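Local structure of exonuclease mut-7 homolog (Aedes aegypti, 7JW2) at residues 90-95 and 123-128; 138-143 and 156-161; 149-154 and 190-195. The protein probably acts as a magnesium-dependent 3'-5' exoribonuclease that trims the 3' ends of AGO1-bound microRNAs, this chain being its exonuclease domain. All coordinates share one frame; numbering follows the deposited sequence.

Contact 1: residues 90-95 and 123-128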
loop_
_atom_site.group_PDB
_atom_site.type_symbol
_atom_site.label_atom_id
_atom_site.label_comp_id
_atom_site.label_asym_id
_atom_site.label_seq_id
_atom_site.Cartn_x
_atom_site.Cartn_y
_atom_site.Cartn_z
ATOM N N LEU A 90 -11.956 7.056 -13.100
ATOM C CA LEU A 90 -12.699 8.314 -13.043
ATOM C C LEU A 90 -12.603 8.920 -11.644
ATOM O O LEU A 90 -12.881 8.238 -10.658
ATOM C CB LEU A 90 -14.164 8.077 -13.422
ATOM C CG LEU A 90 -15.093 9.286 -13.305
ATOM C CD1 LEU A 90 -14.664 10.411 -14.238
ATOM C CD2 LEU A 90 -16.534 8.888 -13.576
ATOM N N LYS A 91 -12.192 10.182 -11.563
ATOM C CA LYS A 91 -12.224 10.943 -10.316
ATOM C C LYS A 91 -13.302 12.012 -10.423
ATOM O O LYS A 91 -13.355 12.743 -11.417
ATOM C CB LYS A 91 -10.876 11.610 -10.002
ATOM C CG LYS A 91 -9.839 10.730 -9.287
ATOM C CD LYS A 91 -9.196 9.717 -10.264
ATOM C CE LYS A 91 -8.547 10.409 -11.458
ATOM N NZ LYS A 91 -7.771 9.446 -12.345
ATOM N N LEU A 92 -14.170 12.085 -9.421
ATOM C CA LEU A 92 -15.188 13.127 -9.353
ATOM C C LEU A 92 -14.739 14.207 -8.385
ATOM O O LEU A 92 -14.147 13.904 -7.347
ATOM C CB LEU A 92 -16.524 12.562 -8.886
ATOM C CG LEU A 92 -17.124 11.438 -9.711
ATOM C CD1 LEU A 92 -18.352 10.896 -9.022
ATOM C CD2 LEU A 92 -17.456 11.934 -11.101
ATOM N N SER A 93 -15.046 15.455 -8.722
ATOM C CA SER A 93 -14.607 16.607 -7.945
ATOM C C SER A 93 -15.575 17.750 -8.208
ATOM O O SER A 93 -16.429 17.672 -9.091
ATOM C CB SER A 93 -13.181 16.990 -8.347
ATOM O OG SER A 93 -13.184 17.399 -9.713
ATOM N N PHE A 94 -15.451 18.809 -7.412
ATOM C CA PHE A 94 -16.167 20.054 -7.678
ATOM C C PHE A 94 -15.139 21.176 -7.709
ATOM O O PHE A 94 -14.432 21.395 -6.722
ATOM C CB PHE A 94 -17.254 20.315 -6.623
ATOM C CG PHE A 94 -18.242 21.394 -7.016
ATOM C CD1 PHE A 94 -17.937 22.743 -6.831
ATOM C CD2 PHE A 94 -19.473 21.059 -7.570
ATOM C CE1 PHE A 94 -18.855 23.731 -7.198
ATOM C CE2 PHE A 94 -20.386 22.050 -7.940
ATOM C CZ PHE A 94 -20.068 23.377 -7.752
ATOM N N ALA A 95 -15.029 21.854 -8.848
ATOM C CA ALA A 95 -14.019 22.882 -9.069
ATOM C C ALA A 95 -12.611 22.438 -8.637
ATOM O O ALA A 95 -11.979 23.084 -7.817
ATOM C CB ALA A 95 -14.411 24.171 -8.358
ATOM N N LEU A 123 -13.092 14.620 -13.432
ATOM C CA LEU A 123 -14.284 15.326 -13.883
ATOM C C LEU A 123 -14.686 16.385 -12.864
ATOM O O LEU A 123 -14.967 16.067 -11.703
ATOM C CB LEU A 123 -15.440 14.361 -14.098
ATOM C CG LEU A 123 -16.738 15.080 -14.493
ATOM C CD1 LEU A 123 -16.611 15.691 -15.889
ATOM C CD2 LEU A 123 -17.917 14.128 -14.422
ATOM N N ASP A 124 -14.738 17.635 -13.315
ATOM C CA ASP A 124 -15.321 18.731 -12.548
ATOM C C ASP A 124 -16.838 18.673 -12.688
ATOM O O ASP A 124 -17.368 18.864 -13.788
ATOM C CB ASP A 124 -14.774 20.056 -13.068
ATOM C CG ASP A 124 -15.289 21.252 -12.295
ATOM O OD1 ASP A 124 -16.087 21.075 -11.341
ATOM O OD2 ASP A 124 -14.873 22.376 -12.642
ATOM N N LEU A 125 -17.548 18.415 -11.586
ATOM C CA LEU A 125 -19.003 18.318 -11.694
ATOM C C LEU A 125 -19.648 19.658 -12.006
ATOM O O LEU A 125 -20.773 19.676 -12.523
ATOM C CB LEU A 125 -19.610 17.734 -10.419
ATOM C CG LEU A 125 -19.374 16.224 -10.260
ATOM C CD1 LEU A 125 -19.795 15.772 -8.880
ATOM C CD2 LEU A 125 -20.126 15.434 -11.323
ATOM N N GLN A 126 -18.970 20.772 -11.714
ATOM C CA GLN A 126 -19.503 22.066 -12.132
ATOM C C GLN A 126 -19.536 22.194 -13.651
ATOM O O GLN A 126 -20.434 22.845 -14.195
ATOM C CB GLN A 126 -18.683 23.200 -11.519
ATOM C CG GLN A 126 -19.368 24.562 -11.599
ATOM C CD GLN A 126 -18.693 25.599 -10.732
ATOM O OE1 GLN A 126 -17.478 25.580 -10.558
ATOM N NE2 GLN A 126 -19.483 26.526 -10.189
ATOM N N LEU A 127 -18.581 21.573 -14.350
ATOM C CA LEU A 127 -18.599 21.574 -15.812
ATOM C C LEU A 127 -19.718 20.697 -16.352
ATOM O O LEU A 127 -20.368 21.048 -17.346
ATOM C CB LEU A 127 -17.251 21.096 -16.354
ATOM C CG LEU A 127 -16.046 22.013 -16.178
ATOM C CD1 LEU A 127 -14.788 21.340 -16.711
ATOM C CD2 LEU A 127 -16.287 23.345 -16.872
ATOM N N LEU A 128 -19.948 19.541 -15.726
ATOM C CA LEU A 128 -21.065 18.696 -16.119
ATOM C C LEU A 128 -22.392 19.408 -15.881
ATOM O O LEU A 128 -23.296 19.345 -16.719
ATOM C CB LEU A 128 -21.008 17.372 -15.356
ATOM C CG LEU A 128 -22.143 16.367 -15.564
ATOM C CD1 LEU A 128 -22.144 15.801 -16.985
ATOM C CD2 LEU A 128 -22.052 15.242 -14.534
#
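Asp124 meets Ala95 with its CG anti to the backbone N (chi1 -178°), and from that position the carboxylate comes up to the turn that follows strand 90-93. In Phe94 and Gln126, CG is likewise anti to the backbone N; the glutamine chain stays extended beyond it and crosses the ring. Asp124 OD1 accepts two N-H groups from opposite faces of the carboxylate plane: Ala95 N at 2.8 Å and, as the N-cap bond of helix 125-132, Gln126 N at 2.9 Å from OD1. One oxygen therefore ties Ala95, at the end of 90-95, to the start of helix 125-132. Gln126 CB sits over one face of Phe94, 4.2 Å from the ring centroid and 19° off the normal, a CH-pi contact displaced toward the rim. The amide plane is turned 36° from the ring.

The backbones pair in parallel, Leu92 with Leu123 and Ser93 with Asp124. Leu123 N bonds to Lys91 O at 2.8 Å, and Leu125 N to Ser93 O, also at 2.8 Å. Between them Leu123 O receives a weak bond from Ser93 N and a second from Ser93 OG, 3.0 Å from that oxygen and above the carbonyl plane. Leu92 and Leu123 lie side by side on the sheet face opposite the side chains of Ser93 and Asp124, CD2 to CD2 4.0 Å, where Tyr196 of helix 179-205 touches both.

Strand 90-93, helix 96-106 and strand 122-124 make a beta-alpha-beta unit at one margin of the ribonuclease H-like sheet. Chemically, the strand pairing passes directly into helix capping: Ser93 O binds the first helical N-H, and the Asp124 carboxylate, at the positive end of the helix dipole, probably gains electrostatic stabilisation there.

Contact 2: residues 138-143 and 156-161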
loop_
_atom_site.group_PDB
_atom_site.type_symbol
_atom_site.label_atom_id
_atom_site.label_comp_id
_atom_site.label_asym_id
_atom_site.label_seq_id
_atom_site.Cartn_x
_atom_site.Cartn_y
_atom_site.Cartn_z
ATOM N N PHE A 138 -33.622 18.502 -20.023
ATOM C CA PHE A 138 -33.004 17.999 -18.804
ATOM C C PHE A 138 -33.649 18.614 -17.569
ATOM O O PHE A 138 -33.740 19.840 -17.447
ATOM C CB PHE A 138 -31.505 18.292 -18.810
ATOM C CG PHE A 138 -30.768 17.718 -17.626
ATOM C CD1 PHE A 138 -30.759 18.374 -16.400
ATOM C CD2 PHE A 138 -30.076 16.522 -17.743
ATOM C CE1 PHE A 138 -30.091 17.842 -15.325
ATOM C CE2 PHE A 138 -29.392 15.988 -16.662
ATOM C CZ PHE A 138 -29.401 16.645 -15.456
ATOM N N ARG A 139 -34.068 17.758 -16.639
ATOM C CA ARG A 139 -34.634 18.197 -15.369
ATOM C C ARG A 139 -33.944 17.468 -14.223
ATOM O O ARG A 139 -33.917 16.237 -14.193
ATOM C CB ARG A 139 -36.144 17.930 -15.301
ATOM C CG ARG A 139 -37.018 18.884 -16.100
ATOM C CD ARG A 139 -36.591 20.343 -15.957
ATOM N NE ARG A 139 -37.497 21.237 -16.678
ATOM C CZ ARG A 139 -37.602 21.292 -18.003
ATOM N NH1 ARG A 139 -36.851 20.512 -18.769
ATOM N NH2 ARG A 139 -38.458 22.133 -18.569
ATOM N N PHE A 140 -33.407 18.225 -13.269
ATOM C CA PHE A 140 -32.964 17.623 -12.024
ATOM C C PHE A 140 -34.167 17.028 -11.289
ATOM O O PHE A 140 -35.296 17.511 -11.442
ATOM C CB PHE A 140 -32.261 18.665 -11.153
ATOM C CG PHE A 140 -30.875 19.009 -11.624
ATOM C CD1 PHE A 140 -30.636 20.163 -12.354
ATOM C CD2 PHE A 140 -29.807 18.171 -11.330
ATOM C CE1 PHE A 140 -29.362 20.476 -12.793
ATOM C CE2 PHE A 140 -28.525 18.482 -11.759
ATOM C CZ PHE A 140 -28.301 19.629 -12.491
ATOM N N PRO A 141 -33.965 15.963 -10.508
ATOM C CA PRO A 141 -35.108 15.330 -9.823
ATOM C C PRO A 141 -35.754 16.219 -8.783
ATOM O O PRO A 141 -36.917 15.998 -8.422
ATOM C CB PRO A 141 -34.498 14.083 -9.172
ATOM C CG PRO A 141 -33.005 14.300 -9.184
ATOM C CD PRO A 141 -32.695 15.241 -10.295
ATOM N N TYR A 142 -35.025 17.194 -8.261
ATOM C CA TYR A 142 -35.597 18.168 -7.346
ATOM C C TYR A 142 -35.296 19.524 -7.947
ATOM O O TYR A 142 -34.639 20.364 -7.328
ATOM C CB TYR A 142 -35.024 17.985 -5.940
ATOM C CG TYR A 142 -35.225 16.573 -5.461
ATOM C CD1 TYR A 142 -36.391 16.200 -4.803
ATOM C CD2 TYR A 142 -34.272 15.591 -5.719
ATOM C CE1 TYR A 142 -36.593 14.898 -4.391
ATOM C CE2 TYR A 142 -34.456 14.297 -5.306
ATOM C CZ TYR A 142 -35.620 13.944 -4.649
ATOM O OH TYR A 142 -35.801 12.638 -4.239
ATOM N N HIS A 143 -35.768 19.713 -9.177
ATOM C CA HIS A 143 -35.352 20.839 -9.995
ATOM C C HIS A 143 -35.768 22.155 -9.363
ATOM O O HIS A 143 -36.828 22.263 -8.740
ATOM C CB HIS A 143 -35.944 20.730 -11.402
ATOM C CG HIS A 143 -35.140 21.436 -12.450
ATOM N ND1 HIS A 143 -34.181 20.799 -13.204
ATOM C CD2 HIS A 143 -35.143 22.726 -12.864
ATOM C CE1 HIS A 143 -33.624 21.661 -14.035
ATOM N NE2 HIS A 143 -34.193 22.838 -13.851
ATOM N N ARG A 156 -28.940 19.748 -3.362
ATOM C CA ARG A 156 -30.393 19.872 -3.280
ATOM C C ARG A 156 -31.062 19.461 -4.586
ATOM O O ARG A 156 -32.056 18.728 -4.575
ATOM C CB ARG A 156 -30.788 21.298 -2.912
ATOM C CG ARG A 156 -32.223 21.406 -2.400
ATOM C CD ARG A 156 -32.449 22.748 -1.743
ATOM N NE ARG A 156 -32.370 23.826 -2.722
ATOM C CZ ARG A 156 -31.350 24.677 -2.823
ATOM N NH1 ARG A 156 -30.313 24.571 -2.006
ATOM N NH2 ARG A 156 -31.367 25.629 -3.747
ATOM N N LEU A 157 -30.523 19.921 -5.721
ATOM C CA LEU A 157 -31.108 19.594 -7.021
ATOM C C LEU A 157 -31.096 18.095 -7.288
ATOM O O LEU A 157 -32.033 17.558 -7.887
ATOM C CB LEU A 157 -30.353 20.318 -8.133
ATOM C CG LEU A 157 -30.535 21.828 -8.230
ATOM C CD1 LEU A 157 -29.396 22.438 -9.008
ATOM C CD2 LEU A 157 -31.851 22.135 -8.906
ATOM N N CYS A 158 -30.038 17.401 -6.871
ATOM C CA CYS A 158 -29.907 15.993 -7.214
ATOM C C CYS A 158 -30.487 15.063 -6.162
ATOM O O CYS A 158 -31.012 14.004 -6.510
ATOM C CB CYS A 158 -28.431 15.629 -7.432
ATOM S SG CYS A 158 -27.678 16.409 -8.849
ATOM N N LEU A 159 -30.394 15.418 -4.883
ATOM C CA LEU A 159 -30.785 14.512 -3.820
ATOM C C LEU A 159 -31.954 14.994 -2.975
ATOM O O LEU A 159 -32.441 14.224 -2.140
ATOM C CB LEU A 159 -29.586 14.241 -2.903
ATOM C CG LEU A 159 -28.263 13.940 -3.607
ATOM C CD1 LEU A 159 -27.195 13.821 -2.549
ATOM C CD2 LEU A 159 -28.344 12.678 -4.462
ATOM N N GLY A 160 -32.417 16.227 -3.161
ATOM C CA GLY A 160 -33.618 16.678 -2.479
ATOM C C GLY A 160 -33.455 16.932 -1.003
ATOM O O GLY A 160 -34.453 16.993 -0.277
ATOM N N LYS A 161 -32.221 17.082 -0.531
ATOM C CA LYS A 161 -31.959 17.400 0.861
ATOM C C LYS A 161 -30.969 18.553 0.950
ATOM O O LYS A 161 -30.234 18.854 0.006
ATOM C CB LYS A 161 -31.433 16.176 1.619
ATOM C CG LYS A 161 -32.465 15.066 1.731
ATOM C CD LYS A 161 -31.859 13.798 2.289
ATOM C CE LYS A 161 -32.922 12.732 2.476
ATOM N NZ LYS A 161 -32.537 11.752 3.526
#
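Tyr142 and Leu157 supply the polar link here: Tyr142 N donates to Leu157 O at 3.0 Å. The acceptor belongs to the last turn of helix 151-159, so the loop 138-143 takes up a carbonyl near the helix end. Within the loop, Phe140 N donates to His143 ND1 at 2.7 Å, essentially in the imidazole plane, a bond that closes the loop on itself and probably steadies the bend.

Aromatic contacts come next. Tyr142 CG is anti to its carbonyl carbon (chi1 -55°), the position from which the ring lies over Gly160. Gly160 CA sits over the ring centre, 3.5 Å from the centroid and 15° off the normal, while the oxygens of Leu157 and Cys158 lie at the ring edge, near its plane. Because Gly160 has no CB on the side facing Tyr142, the ring can lie flat on its CA; the positive phi marks where the helix ends. Leu157 CB makes a second CH-pi contact, 4.1 Å from the centroid of the Phe140 ring; the opposite face of that ring receives Phe138 CE1 over its centre. Cys158 SG approaches obliquely, 3.7 Å from Phe140 CE2, as a sulfur-aromatic contact.

Van der Waals contacts complete the joint: Leu157 CD2 lies 3.9 Å from His143 CA, and Pro141 CG packs against the carbonyl oxygen of Cys158, 3.3 Å from CG. Trp129 of helix 125-132 meets the Phe140 ring with the planes at about 80°.

The chemistry thus divides by depth: buried Phe140, Leu157 and Cys158 form an apolar joint, whereas exposed Tyr142 closes over the helix terminus. Its ring hydrogens probably interact favourably with the two carbonyl oxygens at its edge, complementing the single backbone bond that crosses between loop and helix.

Contact 3: residues 149-154 and 190-195; sequences QNLANL and FCLLEI
Ile195 N donates to Cys191 O at 2.8 Å, the helical bond that sets both side chains on one face of helix 179-205, where Leu151 receives them. The motif is helix-against-helix packing within the ribonuclease H-like exonuclease fold: the first turn of helix 151-159 rests on the long helix 179-205, whose Leu192 and Leu193 in turn touch strand 33-40 of the central sheet. Across the interface the backbones come closest at Leu154 and Ile195, with CA atoms 7.4 Å apart.

Asn150 starts the shorter helix as its N-cap, its OD1 accepting from Asn153 N at 2.9 Å with the donor nearly in line with the C=O bond of the side chain, though the N-H is bent to 154°. This bond caps the turn that carries Leu151 and Leu154. In Leu151, chi1 (177°) sends CG out beside the carbonyl carbon, and chi2 (63°) sets the methyls: CD1 meets Leu192 CD2 at 3.7 Å, the two side chains crossing at about a right angle, and also touches Ile195, while CD2 comes 4.1 Å from Cys191 SG.

Leu154 points directly toward the long helix and crosses Ile195 at a slant, its CD2 lying 3.7 Å from Ile195 CG2. Ile195 is thus shared, CG2 turned to Leu154 and CD1 touching both Leu151 and Leu154. The join between the segments is wholly apolar and largely buried; Val155, one residue further on, extends it by touching Cys191 and Ile195. The closest approach between the two segments is Leu151 CD1 to Ile195 CD1, methyl on methyl, at 3.5 Å.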
loop_
_atom_site.group_PDB
_atom_site.type_symbol
_atom_site.label_atom_id
_atom_site.label_comp_id
_atom_site.label_asym_id
_atom_site.label_seq_id
_atom_site.Cartn_x
_atom_site.Cartn_y
_atom_site.Cartn_z
ATOM N N GLN A 149 -24.421 28.387 -8.502
ATOM C CA GLN A 149 -23.756 27.147 -8.911
ATOM C C GLN A 149 -22.665 26.768 -7.908
ATOM O O GLN A 149 -21.466 26.850 -8.176
ATOM C CB GLN A 149 -23.202 27.279 -10.325
ATOM C CG GLN A 149 -24.269 27.324 -11.410
ATOM C CD GLN A 149 -23.744 26.908 -12.774
ATOM O OE1 GLN A 149 -24.482 26.355 -13.592
ATOM N NE2 GLN A 149 -22.461 27.166 -13.022
ATOM N N ASN A 150 -23.110 26.339 -6.730
ATOM C CA ASN A 150 -22.238 25.803 -5.691
ATOM C C ASN A 150 -22.657 24.376 -5.353
ATOM O O ASN A 150 -23.702 23.893 -5.795
ATOM C CB ASN A 150 -22.254 26.691 -4.437
ATOM C CG ASN A 150 -23.654 26.940 -3.904
ATOM O OD1 ASN A 150 -24.426 26.007 -3.664
ATOM N ND2 ASN A 150 -23.991 28.212 -3.715
ATOM N N LEU A 151 -21.827 23.694 -4.556
ATOM C CA LEU A 151 -22.076 22.280 -4.286
ATOM C C LEU A 151 -23.343 22.084 -3.458
ATOM O O LEU A 151 -24.096 21.129 -3.688
ATOM C CB LEU A 151 -20.865 21.642 -3.594
ATOM C CG LEU A 151 -21.039 20.177 -3.189
ATOM C CD1 LEU A 151 -21.259 19.302 -4.421
ATOM C CD2 LEU A 151 -19.840 19.674 -2.379
ATOM N N ALA A 152 -23.610 22.977 -2.503
ATOM C CA ALA A 152 -24.802 22.816 -1.680
ATOM C C ALA A 152 -26.065 22.833 -2.531
ATOM O O ALA A 152 -26.996 22.057 -2.290
ATOM C CB ALA A 152 -24.862 23.917 -0.622
ATOM N N ASN A 153 -26.110 23.700 -3.536
ATOM C CA ASN A 153 -27.292 23.753 -4.391
ATOM C C ASN A 153 -27.372 22.535 -5.306
ATOM O O ASN A 153 -28.469 22.043 -5.594
ATOM C CB ASN A 153 -27.293 25.046 -5.200
ATOM C CG ASN A 153 -27.623 26.255 -4.343
ATOM O OD1 ASN A 153 -28.117 26.111 -3.226
ATOM N ND2 ASN A 153 -27.346 27.444 -4.859
ATOM N N LEU A 154 -26.226 22.031 -5.774
ATOM C CA LEU A 154 -26.243 20.825 -6.596
ATOM C C LEU A 154 -26.730 19.620 -5.800
ATOM O O LEU A 154 -27.421 18.746 -6.336
ATOM C CB LEU A 154 -24.849 20.566 -7.170
ATOM C CG LEU A 154 -24.778 19.491 -8.247
ATOM C CD1 LEU A 154 -25.868 19.708 -9.311
ATOM C CD2 LEU A 154 -23.380 19.485 -8.865
ATOM N N PHE A 190 -18.317 11.939 -0.537
ATOM C CA PHE A 190 -19.261 10.904 -0.966
ATOM C C PHE A 190 -20.421 11.477 -1.786
ATOM O O PHE A 190 -20.898 10.829 -2.733
ATOM C CB PHE A 190 -19.812 10.135 0.236
ATOM C CG PHE A 190 -20.631 8.920 -0.138
ATOM C CD1 PHE A 190 -22.011 9.002 -0.248
ATOM C CD2 PHE A 190 -20.015 7.701 -0.371
ATOM C CE1 PHE A 190 -22.765 7.888 -0.591
ATOM C CE2 PHE A 190 -20.754 6.575 -0.711
ATOM C CZ PHE A 190 -22.141 6.674 -0.820
ATOM N N CYS A 191 -20.891 12.678 -1.453
ATOM C CA CYS A 191 -22.065 13.202 -2.154
ATOM C C CYS A 191 -21.777 13.452 -3.631
ATOM O O CYS A 191 -22.716 13.527 -4.439
ATOM C CB CYS A 191 -22.580 14.474 -1.463
ATOM S SG CYS A 191 -21.616 15.992 -1.758
ATOM N N LEU A 192 -20.500 13.583 -4.006
ATOM C CA LEU A 192 -20.167 13.751 -5.415
ATOM C C LEU A 192 -20.535 12.506 -6.208
ATOM O O LEU A 192 -21.002 12.613 -7.354
ATOM C CB LEU A 192 -18.675 14.066 -5.566
ATOM C CG LEU A 192 -18.174 15.251 -4.736
ATOM C CD1 LEU A 192 -16.671 15.402 -4.952
ATOM C CD2 LEU A 192 -18.926 16.531 -5.087
ATOM N N LEU A 193 -20.371 11.322 -5.603
ATOM C CA LEU A 193 -20.793 10.089 -6.273
ATOM C C LEU A 193 -22.298 10.078 -6.472
ATOM O O LEU A 193 -22.788 9.720 -7.554
ATOM C CB LEU A 193 -20.376 8.858 -5.470
ATOM C CG LEU A 193 -18.872 8.636 -5.258
ATOM C CD1 LEU A 193 -18.660 7.732 -4.072
ATOM C CD2 LEU A 193 -18.242 8.008 -6.507
ATOM N N GLU A 194 -23.045 10.467 -5.439
ATOM C CA GLU A 194 -24.504 10.508 -5.537
ATOM C C GLU A 194 -24.971 11.533 -6.564
ATOM O O GLU A 194 -25.944 11.287 -7.292
ATOM C CB GLU A 194 -25.105 10.820 -4.165
ATOM C CG GLU A 194 -24.682 9.863 -3.068
ATOM C CD GLU A 194 -25.096 10.351 -1.694
ATOM O OE1 GLU A 194 -24.586 11.407 -1.261
ATOM O OE2 GLU A 194 -25.912 9.667 -1.036
ATOM N N ILE A 195 -24.293 12.683 -6.645
ATOM C CA ILE A 195 -24.624 13.684 -7.659
ATOM C C ILE A 195 -24.405 13.125 -9.062
ATOM O O ILE A 195 -25.279 13.233 -9.933
ATOM C CB ILE A 195 -23.809 14.966 -7.433
ATOM C CG1 ILE A 195 -24.361 15.748 -6.237
ATOM C CG2 ILE A 195 -23.815 15.823 -8.668
ATOM C CD1 ILE A 195 -23.410 16.820 -5.758
#

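Contacts 2 and 3 share helix 151-159, its end in one and its beginning in the other. Their centres lie about 10 Å apart and they touch: Phe140 CE2 is 3.8 Å from Leu154 CD1, and Cys158 SG 3.9 Å from Ile195 CG2. Contact 1 also adjoins contact 3, centres about 10 Å apart, with Phe94 CZ 3.7 Å from Leu151 N and Gln126 NE2 2.8 Å from Gln149 O. Contacts 1 and 2, about 17 Å between centres, do not touch. Contact 3 therefore bridges the sheet margin and the outer loop. In DEDD-type exonucleases the counterpart of helix 179-205 usually carries a metal-binding acid, so this packing probably borders the active site.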